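Diaminopimelate decarboxylase (Methanocaldococcus jannaschii, PDB 1TWI) uses pyridoxal 5'-phosphate to decarboxylate meso-diaminopimelate to L-lysine, the last step of lysine biosynthesis by the diaminopimelate pathway. Local coordinates at residues 2-7 / 381-386; 64-69 / 293-298. All blocks are in the same frame, centred on the assembly; numbering follows the deposited sequence.

Interaction 1 of 2, residues 2-7 / 381-386; sequences LGNDTV and IFDVGA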
ATOM      1  N   LEU A   2      18.289  -9.178 -18.914  1.00 21.05           N
ATOM      2  CA  LEU A   2      19.343  -8.444 -18.152  1.00 17.79           C
ATOM      3  C   LEU A   2      18.985  -8.487 -16.665  1.00 16.74           C
ATOM      4  O   LEU A   2      17.909  -7.997 -16.303  1.00 14.98           O
ATOM      5  CB  LEU A   2      19.384  -6.959 -18.538  1.00 18.91           C
ATOM      6  CG  LEU A   2      20.690  -6.133 -18.559  1.00 23.14           C
ATOM      7  CD1 LEU A   2      20.326  -4.617 -18.375  1.00 20.25           C
ATOM      8  CD2 LEU A   2      21.731  -6.593 -17.536  1.00 22.80           C
ATOM      9  N   GLY A   3      19.900  -9.005 -15.847  1.00 15.23           N
ATOM     10  CA  GLY A   3      19.706  -9.119 -14.409  1.00 15.54           C
ATOM     11  C   GLY A   3      19.016 -10.422 -13.972  1.00 14.55           C
ATOM     12  O   GLY A   3      19.112 -10.828 -12.803  1.00 11.73           O
ATOM     13  N   ASN A   4      18.350 -11.113 -14.901  1.00 12.91           N
ATOM     14  CA  ASN A   4      17.609 -12.340 -14.502  1.00 13.47           C
ATOM     15  C   ASN A   4      18.476 -13.501 -14.938  1.00 12.77           C
ATOM     16  O   ASN A   4      18.274 -14.156 -15.974  1.00 14.22           O
ATOM     17  CB  ASN A   4      16.248 -12.317 -15.164  1.00 12.06           C
ATOM     18  CG  ASN A   4      15.488 -11.021 -14.825  1.00 14.68           C
ATOM     19  OD1 ASN A   4      15.050 -10.812 -13.646  1.00 14.13           O
ATOM     20  ND2 ASN A   4      15.350 -10.144 -15.811  1.00  8.96           N
ATOM     21  N   ASP A   5      19.489 -13.727 -14.134  1.00 12.03           N
ATOM     22  CA  ASP A   5      20.510 -14.716 -14.486  1.00 13.74           C
ATOM     23  C   ASP A   5      20.177 -16.181 -14.378  1.00 14.44           C
ATOM     24  O   ASP A   5      20.926 -17.041 -14.903  1.00 13.40           O
ATOM     25  CB  ASP A   5      21.774 -14.427 -13.657  1.00 13.53           C
ATOM     26  CG  ASP A   5      22.237 -12.986 -13.802  1.00 17.26           C
ATOM     27  OD1 ASP A   5      22.585 -12.610 -14.967  1.00 16.27           O
ATOM     28  OD2 ASP A   5      22.233 -12.248 -12.766  1.00 14.28           O
ATOM     29  N   THR A   6      19.067 -16.494 -13.714  1.00 12.99           N
ATOM     30  CA  THR A   6      18.764 -17.890 -13.498  1.00 13.26           C
ATOM     31  C   THR A   6      17.498 -18.364 -14.129  1.00 13.43           C
ATOM     32  O   THR A   6      17.025 -19.471 -13.791  1.00 14.66           O
ATOM     33  CB  THR A   6      18.698 -18.188 -11.988  1.00 12.84           C
ATOM     34  OG1 THR A   6      17.529 -17.545 -11.436  1.00 15.90           O
ATOM     35  CG2 THR A   6      19.951 -17.643 -11.276  1.00 12.61           C
ATOM     36  N   VAL A   7      16.942 -17.578 -15.043  1.00 12.26           N
ATOM     37  CA  VAL A   7      15.707 -17.980 -15.696  1.00 12.36           C
ATOM     38  C   VAL A   7      15.969 -18.270 -17.138  1.00 14.21           C
ATOM     39  O   VAL A   7      16.973 -17.825 -17.682  1.00 14.01           O
ATOM     40  CB  VAL A   7      14.594 -16.895 -15.602  1.00 14.30           C
ATOM     41  CG1 VAL A   7      14.381 -16.497 -14.105  1.00 10.63           C
ATOM     42  CG2 VAL A   7      14.957 -15.664 -16.447  1.00 14.52           C
ATOM     43  N   ILE A 381       5.544 -11.701 -13.832  1.00 12.87           N
ATOM     44  CA  ILE A 381       5.893 -10.287 -13.735  1.00 10.99           C
ATOM     45  C   ILE A 381       7.261 -10.328 -13.098  1.00 11.70           C
ATOM     46  O   ILE A 381       7.447 -10.815 -11.961  1.00 10.09           O
ATOM     47  CB  ILE A 381       4.877  -9.552 -12.817  1.00 13.64           C
ATOM     48  CG1 ILE A 381       3.465  -9.652 -13.442  1.00 13.72           C
ATOM     49  CG2 ILE A 381       5.275  -8.036 -12.662  1.00 12.32           C
ATOM     50  CD1 ILE A 381       2.292  -9.433 -12.326  1.00 15.06           C
ATOM     51  N   PHE A 382       8.240  -9.796 -13.820  1.00 10.96           N
ATOM     52  CA  PHE A 382       9.628  -9.805 -13.357  1.00 10.64           C
ATOM     53  C   PHE A 382      10.024  -8.777 -12.311  1.00 10.30           C
ATOM     54  O   PHE A 382       9.421  -7.728 -12.194  1.00 11.64           O
ATOM     55  CB  PHE A 382      10.590  -9.534 -14.521  1.00 11.04           C
ATOM     56  CG  PHE A 382      10.843 -10.727 -15.423  1.00 13.84           C
ATOM     57  CD1 PHE A 382       9.802 -11.616 -15.738  1.00 12.62           C
ATOM     58  CD2 PHE A 382      12.088 -10.907 -16.004  1.00 13.05           C
ATOM     59  CE1 PHE A 382      10.020 -12.664 -16.645  1.00 14.13           C
ATOM     60  CE2 PHE A 382      12.340 -11.959 -16.927  1.00 11.62           C
ATOM     61  CZ  PHE A 382      11.296 -12.828 -17.240  1.00 13.71           C
ATOM     62  N   ASP A 383      11.084  -9.120 -11.584  1.00 10.31           N
ATOM     63  CA  ASP A 383      11.774  -8.196 -10.705  1.00  9.17           C
ATOM     64  C   ASP A 383      10.885  -7.660  -9.576  1.00 10.57           C
ATOM     65  O   ASP A 383      10.797  -6.461  -9.349  1.00 10.20           O
ATOM     66  CB  ASP A 383      12.297  -7.058 -11.593  1.00 10.04           C
ATOM     67  CG  ASP A 383      13.234  -7.568 -12.696  1.00 13.38           C
ATOM     68  OD1 ASP A 383      14.115  -8.401 -12.367  1.00 12.38           O
ATOM     69  OD2 ASP A 383      13.106  -7.162 -13.878  1.00 13.23           O
ATOM     70  N   VAL A 384      10.245  -8.573  -8.874  1.00  9.61           N
ATOM     71  CA  VAL A 384       9.373  -8.174  -7.777  1.00  8.32           C
ATOM     72  C   VAL A 384       9.940  -8.649  -6.436  1.00  9.68           C
ATOM     73  O   VAL A 384       9.201  -8.754  -5.439  1.00 10.90           O
ATOM     74  CB  VAL A 384       8.006  -8.796  -7.967  1.00  8.72           C
ATOM     75  CG1 VAL A 384       7.244  -8.137  -9.151  1.00  9.41           C
ATOM     76  CG2 VAL A 384       8.174 -10.365  -8.197  1.00  6.85           C
ATOM     77  N   GLY A 385      11.230  -9.010  -6.399  1.00 10.42           N
ATOM     78  CA  GLY A 385      11.800  -9.459  -5.115  1.00 10.13           C
ATOM     79  C   GLY A 385      11.944  -8.387  -4.024  1.00  9.16           C
ATOM     80  O   GLY A 385      12.090  -8.703  -2.846  1.00  9.91           O
ATOM     81  N   ALA A 386      11.907  -7.122  -4.429  1.00 10.62           N
ATOM     82  CA  ALA A 386      12.067  -5.975  -3.516  1.00 10.19           C
ATOM     83  C   ALA A 386      10.825  -5.081  -3.577  1.00  9.59           C
ATOM     84  O   ALA A 386      10.345  -4.792  -4.658  1.00 10.52           O
ATOM     85  CB  ALA A 386      13.328  -5.138  -3.931  1.00  8.27           C
TER
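On strand 378-382 and in the loop that follows it, in the mixed beta sheet that accompanies the alpha/beta barrel of this decarboxylase, F382 and D383 receive N4 from the N-terminal loop that leads into strand 7-10. The contact is small, about 149 Å², yet all three residues that touch are buried, which makes it a compact example of how a chain terminus is tied to a distant sheet. N4 opens a type I beta turn running to V7, and with CG anti to its own carbonyl carbon (chi1 -55°) its amide reaches across to the other segment. N4 CG lies 3.6 Å from F382 CD2, and the amide meets the phenyl ring at its edge, the two planes standing 80° apart. The phenyl ring is also packed edge-to-face with Y301 and H338. Toward D383, the amide and carboxylate planes are only 23° apart, although the two side chains cross at about a right angle. As modelled, N4 OD1 lies 2.9 Å from D383 OD1, but the amide is probably turned over, and in the reversed pose this pair may be a hydrogen bond. K257 draws the segments together more plainly: its NZ forms a salt bridge with D383 OD2 and a hydrogen bond with L2 O, giving the buried carboxylate a counter-charge that would probably favour its ionised form. The amide carbon itself, N4 CG, is 3.8 Å from D383 OD1.

Interaction 2 of 2, residues 64-69 / 293-298; sequences VAYAYK and RSLVAT. With PLP (pyridoxal-5'-phosphate), chain E.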
ATOM      1  N   VAL A  64      28.108  -5.531   4.122  1.00 13.17           N
ATOM      2  CA  VAL A  64      26.881  -5.306   3.364  1.00 12.08           C
ATOM      3  C   VAL A  64      25.743  -5.363   4.406  1.00 14.32           C
ATOM      4  O   VAL A  64      25.487  -6.412   5.024  1.00 13.46           O
ATOM      5  CB  VAL A  64      26.662  -6.426   2.329  1.00 12.78           C
ATOM      6  CG1 VAL A  64      25.363  -6.185   1.554  1.00 12.14           C
ATOM      7  CG2 VAL A  64      27.870  -6.488   1.380  1.00 12.24           C
ATOM      8  N   ALA A  65      25.089  -4.243   4.655  1.00 14.24           N
ATOM      9  CA  ALA A  65      23.967  -4.272   5.596  1.00 13.49           C
ATOM     10  C   ALA A  65      22.695  -4.271   4.748  1.00 11.94           C
ATOM     11  O   ALA A  65      22.162  -3.196   4.355  1.00 12.06           O
ATOM     12  CB  ALA A  65      24.008  -3.045   6.539  1.00 12.54           C
ATOM     13  N   TYR A  66      22.204  -5.477   4.464  1.00  9.90           N
ATOM     14  CA  TYR A  66      21.010  -5.613   3.618  1.00 11.44           C
ATOM     15  C   TYR A  66      19.825  -4.819   4.149  1.00 11.03           C
ATOM     16  O   TYR A  66      19.490  -4.918   5.307  1.00  9.37           O
ATOM     17  CB  TYR A  66      20.686  -7.115   3.429  1.00  9.97           C
ATOM     18  CG  TYR A  66      19.341  -7.368   2.844  1.00 11.74           C
ATOM     19  CD1 TYR A  66      19.007  -6.915   1.564  1.00 11.33           C
ATOM     20  CD2 TYR A  66      18.369  -8.051   3.588  1.00 11.59           C
ATOM     21  CE1 TYR A  66      17.738  -7.129   1.027  1.00 12.41           C
ATOM     22  CE2 TYR A  66      17.092  -8.270   3.064  1.00 12.62           C
ATOM     23  CZ  TYR A  66      16.779  -7.805   1.792  1.00 12.40           C
ATOM     24  OH  TYR A  66      15.495  -7.966   1.327  1.00 12.20           O
ATOM     25  N   ALA A  67      19.205  -4.006   3.306  1.00  8.73           N
ATOM     26  CA  ALA A  67      18.092  -3.215   3.792  1.00 10.89           C
ATOM     27  C   ALA A  67      16.812  -4.075   3.888  1.00 10.52           C
ATOM     28  O   ALA A  67      16.159  -4.380   2.846  1.00 10.34           O
ATOM     29  CB  ALA A  67      17.846  -2.049   2.874  1.00 10.09           C
ATOM     30  N   TYR A  68      16.479  -4.466   5.117  1.00  8.98           N
ATOM     31  CA  TYR A  68      15.319  -5.309   5.381  1.00  7.73           C
ATOM     32  C   TYR A  68      14.034  -4.776   4.832  1.00  7.41           C
ATOM     33  O   TYR A  68      13.152  -5.554   4.478  1.00  7.48           O
ATOM     34  CB  TYR A  68      15.131  -5.539   6.899  1.00  7.33           C
ATOM     35  CG  TYR A  68      15.908  -6.738   7.405  1.00  8.62           C
ATOM     36  CD1 TYR A  68      17.124  -7.098   6.798  1.00  6.76           C
ATOM     37  CD2 TYR A  68      15.419  -7.518   8.476  1.00  8.78           C
ATOM     38  CE1 TYR A  68      17.856  -8.233   7.266  1.00 11.16           C
ATOM     39  CE2 TYR A  68      16.133  -8.649   8.957  1.00  9.08           C
ATOM     40  CZ  TYR A  68      17.336  -8.991   8.363  1.00  8.60           C
ATOM     41  OH  TYR A  68      18.082 -10.025   8.870  1.00 10.07           O
ATOM     42  N   LYS A  69      13.930  -3.464   4.687  1.00  8.34           N
ATOM     43  CA  LYS A  69      12.640  -2.917   4.230  1.00  9.69           C
ATOM     44  C   LYS A  69      12.292  -3.446   2.849  1.00 10.16           C
ATOM     45  O   LYS A  69      11.125  -3.436   2.468  1.00  8.85           O
ATOM     46  CB  LYS A  69      12.630  -1.390   4.234  1.00 14.13           C
ATOM     47  CG  LYS A  69      13.499  -0.696   3.175  1.00 17.21           C
ATOM     48  CD  LYS A  69      14.237   0.524   3.813  1.00 24.58           C
ATOM     49  CE  LYS A  69      15.600   0.012   4.379  1.00 23.33           C
ATOM     50  NZ  LYS A  69      16.400   0.929   5.168  1.00 14.84           N
ATOM     51  N   ARG A 293      17.081  -3.207  -2.854  1.00 12.25           N
ATOM     52  CA  ARG A 293      16.624  -3.590  -4.186  1.00 12.45           C
ATOM     53  C   ARG A 293      17.709  -4.331  -4.944  1.00 11.93           C
ATOM     54  O   ARG A 293      17.449  -5.380  -5.509  1.00 10.50           O
ATOM     55  CB  ARG A 293      16.233  -2.332  -4.965  1.00 11.76           C
ATOM     56  CG  ARG A 293      15.321  -2.557  -6.178  1.00 10.19           C
ATOM     57  CD  ARG A 293      15.291  -1.238  -7.038  1.00  9.88           C
ATOM     58  NE  ARG A 293      14.876  -0.079  -6.227  1.00 10.77           N
ATOM     59  CZ  ARG A 293      13.605   0.262  -6.003  1.00 11.93           C
ATOM     60  NH1 ARG A 293      12.579  -0.430  -6.534  1.00 11.05           N
ATOM     61  NH2 ARG A 293      13.364   1.272  -5.190  1.00 13.87           N
ATOM     62  N   SER A 294      18.947  -3.831  -4.934  1.00 11.88           N
ATOM     63  CA  SER A 294      19.977  -4.521  -5.711  1.00 11.33           C
ATOM     64  C   SER A 294      20.439  -5.900  -5.199  1.00 11.93           C
ATOM     65  O   SER A 294      21.269  -6.575  -5.858  1.00 11.48           O
ATOM     66  CB  SER A 294      21.193  -3.584  -5.979  1.00 10.01           C
ATOM     67  OG  SER A 294      21.767  -3.134  -4.772  1.00 11.53           O
ATOM     68  N   LEU A 295      19.960  -6.322  -4.019  1.00 11.27           N
ATOM     69  CA  LEU A 295      20.248  -7.693  -3.613  1.00 10.50           C
ATOM     70  C   LEU A 295      19.094  -8.632  -3.930  1.00  9.88           C
ATOM     71  O   LEU A 295      19.331  -9.797  -4.243  1.00 11.09           O
ATOM     72  CB  LEU A 295      20.502  -7.863  -2.111  1.00 10.45           C
ATOM     73  CG  LEU A 295      21.874  -7.321  -1.697  1.00 12.31           C
ATOM     74  CD1 LEU A 295      22.024  -7.508  -0.233  1.00 13.35           C
ATOM     75  CD2 LEU A 295      22.991  -8.058  -2.483  1.00 14.27           C
ATOM     76  N   VAL A 296      17.852  -8.166  -3.819  1.00 10.00           N
ATOM     77  CA  VAL A 296      16.758  -9.098  -4.008  1.00  9.72           C
ATOM     78  C   VAL A 296      15.766  -8.898  -5.139  1.00 10.33           C
ATOM     79  O   VAL A 296      15.066  -9.836  -5.488  1.00  9.71           O
ATOM     80  CB  VAL A 296      15.949  -9.258  -2.659  1.00 10.35           C
ATOM     81  CG1 VAL A 296      16.910  -9.751  -1.536  1.00  7.64           C
ATOM     82  CG2 VAL A 296      15.302  -7.877  -2.216  1.00  5.52           C
ATOM     83  N   ALA A 297      15.698  -7.702  -5.719  1.00 10.49           N
ATOM     84  CA  ALA A 297      14.685  -7.460  -6.720  1.00 10.11           C
ATOM     85  C   ALA A 297      14.662  -8.432  -7.878  1.00 10.10           C
ATOM     86  O   ALA A 297      13.599  -8.970  -8.199  1.00  9.10           O
ATOM     87  CB  ALA A 297      14.820  -5.985  -7.298  1.00 10.15           C
ATOM     88  N   THR A 298      15.819  -8.631  -8.516  1.00  9.91           N
ATOM     89  CA  THR A 298      15.875  -9.506  -9.703  1.00 10.46           C
ATOM     90  C   THR A 298      15.690 -10.995  -9.374  1.00 11.53           C
ATOM     91  O   THR A 298      15.607 -11.810 -10.277  1.00 12.33           O
ATOM     92  CB  THR A 298      17.246  -9.353 -10.451  1.00 10.38           C
ATOM     93  OG1 THR A 298      18.301  -9.660  -9.566  1.00 10.17           O
ATOM     94  CG2 THR A 298      17.423  -7.921 -10.961  1.00  9.13           C
TER
HETATM   95  N1  PLP E1501      19.323   2.640   3.478  1.00 11.88           N
HETATM   96  C2  PLP E1501      18.296   3.494   3.837  1.00 13.84           C
HETATM   97  C2A PLP E1501      18.588   4.474   5.000  1.00  9.82           C
HETATM   98  C3  PLP E1501      17.090   3.381   3.150  1.00 13.40           C
HETATM   99  O3  PLP E1501      16.104   4.233   3.530  1.00 14.70           O
HETATM  100  C4  PLP E1501      16.882   2.505   2.117  1.00 12.19           C
HETATM  101  C4A PLP E1501      15.485   2.466   1.411  1.00 15.34           C
HETATM  102  O4A PLP E1501      14.595   3.021   1.973  1.00 31.71           O
HETATM  103  C5  PLP E1501      17.927   1.631   1.740  1.00 11.70           C
HETATM  104  C6  PLP E1501      19.122   1.743   2.433  1.00 10.63           C
HETATM  105  C5A PLP E1501      17.888   0.599   0.622  1.00 11.40           C
HETATM  106  O4P PLP E1501      17.597   1.200  -0.667  1.00 14.22           O
HETATM  107  P   PLP E1501      17.633   0.350  -2.004  1.00 12.13           P
HETATM  108  O1P PLP E1501      17.259   1.328  -3.041  1.00 12.88           O
HETATM  109  O2P PLP E1501      16.589  -0.717  -1.828  1.00 12.61           O
HETATM  110  O3P PLP E1501      18.985  -0.177  -2.179  1.00 13.65           O
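Y66, on the first strand of the parallel alpha/beta barrel, packs against L295 and V296 of the short helix 293-296, which follows the barrel strand 286-289 beside it. This is the pyridoxal-binding barrel of the class-II decarboxylases, and the tyrosine illustrates how one long side chain can span most of such an interface. Its CG is anti to the backbone N (chi1 167°), and the side chain reaches from L295 to V296. At the root, Y66 CB lies 3.9 Å from L295 CD1. Further out, Y66 CD1 touches the same methyl at 3.6 Å, so one branch of the leucine serves both atoms. Past this point V296 takes over: Y66 CE1 meets its CG1 at 3.8 Å, and the two side chains cross at about a right angle. At the tip, Y66 OH comes within 3.5 Å of V296 CG2, while its polar need is met by a hydrogen bond to N71 O. Earlier on the strand, V64 CG1 meets L295 CD1 tip to tip at 4.0 Å, completing the apolar contact.

The cofactor rests against both segments. A67 CB approaches the methylene carbon PLP C5A at 3.5 Å. K69, the lysine that can carry the cofactor covalently, is not joined to it here; its NZ makes a salt bridge with D88 instead. R293 opens the helix, whose N terminus would probably stabilise the negative phosphate, and its guanidinium is held by hydrogen bonds to Y255 and S213. The hydrogen bond to the phosphate is nearly straight: R293 N donates to PLP O2P at 2.7 Å, with an N-H...O angle of 171°.

Starting at the N terminus, the chain leaves residues 2-7, builds the barrel and much of the mixed sheet, and returns at 381-386, so interaction 1 closes a loop of nearly the whole enzyme. Interaction 2 is nested inside it, joining 64-69, on the first barrel strand, to 293-298, which begins with a short helix. The first contact ties the N-terminal loop to the mixed sheet; the second joins two parts of the barrel beside the cofactor. Their centres are about 13 Å apart, and they touch directly: G385 N and A297 O, 3.0 Å apart, probably form a hydrogen bond, and T298 packs against both G3 and D383.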